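Local atomic coordinates of membrane-bound lytic murein transglycosylase (Agrobacterium tumefaciens, PDB entry 2PNW), a protein that probably cleaves the glycan strands of bacterial peptidoglycan as a lytic transglycosylase of the MltA family. Residues Thr34-Leu39 / Ser59-Ala64. Numbering follows the deposited sequence.
Sequences TILSHL and SLLELA
Leu36 and Leu61 pass alongside one another, running in opposing senses, where two helices meet, and their CB atoms lie 4.1 Å apart. Leu61 reaches across with its CD1 branch: CG stands anti to its own carbonyl carbon (chi1 -59°), and chi2 (179°) extends CD1 away from CA, to 3.9 Å from Leu36 N. The side chain of Ile35 lies roughly perpendicular to that of Leu61, its CG2 resting 3.7 Å from Leu61 CD1, while CD1 of Leu39 touches the same methyl more loosely, at 4.2 Å. In return, Leu36 carries CG anti to its backbone N, and its two methyls spread over helix 54-66; CD2 packs 3.9 Å from Glu62 CG and also lies near the carbonyl O of Leu61. Glu62 thus contributes aliphatic chain, whereas its carboxylate OE2 forms a salt bridge with Arg40, just past helix 28-39. No hydrogen bond joins the two segments, whose axes approach to 9.8 Å at -123°. This is a buried apolar helix-helix contact with a polar flank, joining helices 28-39 and 54-66 near the N-terminus. Met32 also touches Leu61, Ile35 and Leu39 touch Tyr45 in a loop, and helix 72-82 packs against helix 54-66 through Leu60 and Phe78.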
loop_
_atom_site.group_PDB
_atom_site.type_symbol
_atom_site.label_atom_id
_atom_site.label_comp_id
_atom_site.label_asym_id
_atom_site.label_seq_id
_atom_site.Cartn_x
_atom_site.Cartn_y
_atom_site.Cartn_z
ATOM N N THR A 34 6.440 -16.747 2.430
ATOM C CA THR A 34 6.516 -15.782 3.525
ATOM C C THR A 34 5.133 -15.608 4.172
ATOM O O THR A 34 5.044 -15.431 5.392
ATOM C CB THR A 34 7.077 -14.365 3.112
ATOM O OG1 THR A 34 6.201 -13.742 2.170
ATOM C CG2 THR A 34 8.447 -14.488 2.478
ATOM N N ILE A 35 4.080 -15.629 3.353
ATOM C CA ILE A 35 2.697 -15.516 3.875
ATOM C C ILE A 35 2.388 -16.728 4.755
ATOM O O ILE A 35 1.835 -16.580 5.851
ATOM C CB ILE A 35 1.672 -15.436 2.744
ATOM C CG1 ILE A 35 1.930 -14.175 1.891
ATOM C CG2 ILE A 35 0.238 -15.299 3.328
ATOM C CD1 ILE A 35 1.229 -14.298 0.511
ATOM N N LEU A 36 2.776 -17.916 4.280
ATOM C CA LEU A 36 2.487 -19.139 5.060
ATOM C C LEU A 36 3.219 -19.125 6.406
ATOM O O LEU A 36 2.626 -19.426 7.448
ATOM C CB LEU A 36 2.814 -20.407 4.263
ATOM C CG LEU A 36 2.444 -21.769 4.908
ATOM C CD1 LEU A 36 0.966 -21.862 5.368
ATOM C CD2 LEU A 36 2.749 -22.903 3.945
ATOM N N SER A 37 4.501 -18.772 6.382
ATOM C CA SER A 37 5.283 -18.613 7.608
ATOM C C SER A 37 4.629 -17.616 8.553
ATOM O O SER A 37 4.535 -17.856 9.766
ATOM C CB SER A 37 6.728 -18.184 7.253
ATOM O OG SER A 37 7.528 -18.072 8.419
ATOM N N HIS A 38 4.187 -16.478 8.015
ATOM C CA HIS A 38 3.522 -15.485 8.841
ATOM C C HIS A 38 2.237 -16.070 9.462
ATOM O O HIS A 38 1.994 -15.911 10.670
ATOM C CB HIS A 38 3.194 -14.223 8.033
ATOM C CG HIS A 38 2.354 -13.241 8.786
ATOM N ND1 HIS A 38 2.850 -12.499 9.841
ATOM C CD2 HIS A 38 1.054 -12.889 8.653
ATOM C CE1 HIS A 38 1.881 -11.743 10.336
ATOM N NE2 HIS A 38 0.783 -11.964 9.635
ATOM N N LEU A 39 1.405 -16.720 8.649
ATOM C CA LEU A 39 0.099 -17.195 9.163
ATOM C C LEU A 39 0.248 -18.347 10.154
ATOM O O LEU A 39 -0.677 -18.620 10.934
ATOM C CB LEU A 39 -0.829 -17.576 8.020
ATOM C CG LEU A 39 -1.275 -16.388 7.157
ATOM C CD1 LEU A 39 -2.132 -16.881 6.035
ATOM C CD2 LEU A 39 -2.068 -15.342 8.002
ATOM N N SER A 59 -4.814 -23.319 2.569
ATOM C CA SER A 59 -4.868 -24.567 1.824
ATOM C C SER A 59 -4.095 -24.457 0.508
ATOM O O SER A 59 -3.354 -25.385 0.168
ATOM C CB SER A 59 -6.310 -25.078 1.621
ATOM O OG SER A 59 -7.012 -24.236 0.725
ATOM N N LEU A 60 -4.209 -23.315 -0.189
ATOM C CA LEU A 60 -3.416 -23.054 -1.410
ATOM C C LEU A 60 -1.921 -22.917 -1.117
ATOM O O LEU A 60 -1.081 -23.483 -1.828
ATOM C CB LEU A 60 -3.927 -21.805 -2.143
ATOM C CG LEU A 60 -3.255 -21.380 -3.467
ATOM C CD1 LEU A 60 -3.438 -22.449 -4.558
ATOM C CD2 LEU A 60 -3.844 -20.085 -3.924
ATOM N N LEU A 61 -1.591 -22.180 -0.051
ATOM C CA LEU A 61 -0.204 -21.948 0.316
ATOM C C LEU A 61 0.511 -23.252 0.643
ATOM O O LEU A 61 1.682 -23.425 0.304
ATOM C CB LEU A 61 -0.113 -20.995 1.520
ATOM C CG LEU A 61 -0.751 -19.613 1.313
ATOM C CD1 LEU A 61 -0.578 -18.819 2.613
ATOM C CD2 LEU A 61 -0.123 -18.889 0.135
ATOM N N GLU A 62 -0.205 -24.168 1.297
ATOM C CA GLU A 62 0.370 -25.464 1.653
ATOM C C GLU A 62 0.611 -26.352 0.442
ATOM O O GLU A 62 1.604 -27.092 0.399
ATOM C CB GLU A 62 -0.455 -26.140 2.751
ATOM C CG GLU A 62 -0.274 -25.401 4.089
ATOM C CD GLU A 62 -0.863 -26.144 5.283
ATOM O OE1 GLU A 62 -1.988 -26.651 5.168
ATOM O OE2 GLU A 62 -0.193 -26.214 6.334
ATOM N N LEU A 63 -0.266 -26.267 -0.553
ATOM C CA LEU A 63 -0.018 -26.946 -1.825
ATOM C C LEU A 63 1.241 -26.422 -2.509
ATOM O O LEU A 63 2.031 -27.206 -3.063
ATOM C CB LEU A 63 -1.212 -26.784 -2.759
ATOM C CG LEU A 63 -2.417 -27.650 -2.385
ATOM C CD1 LEU A 63 -3.612 -27.198 -3.197
ATOM C CD2 LEU A 63 -2.128 -29.134 -2.584
ATOM N N ALA A 64 1.439 -25.103 -2.474
ATOM C CA ALA A 64 2.639 -24.506 -3.059
ATOM C C ALA A 64 3.874 -25.006 -2.321
ATOM O O ALA A 64 4.884 -25.313 -2.952
ATOM C CB ALA A 64 2.580 -22.954 -3.036
#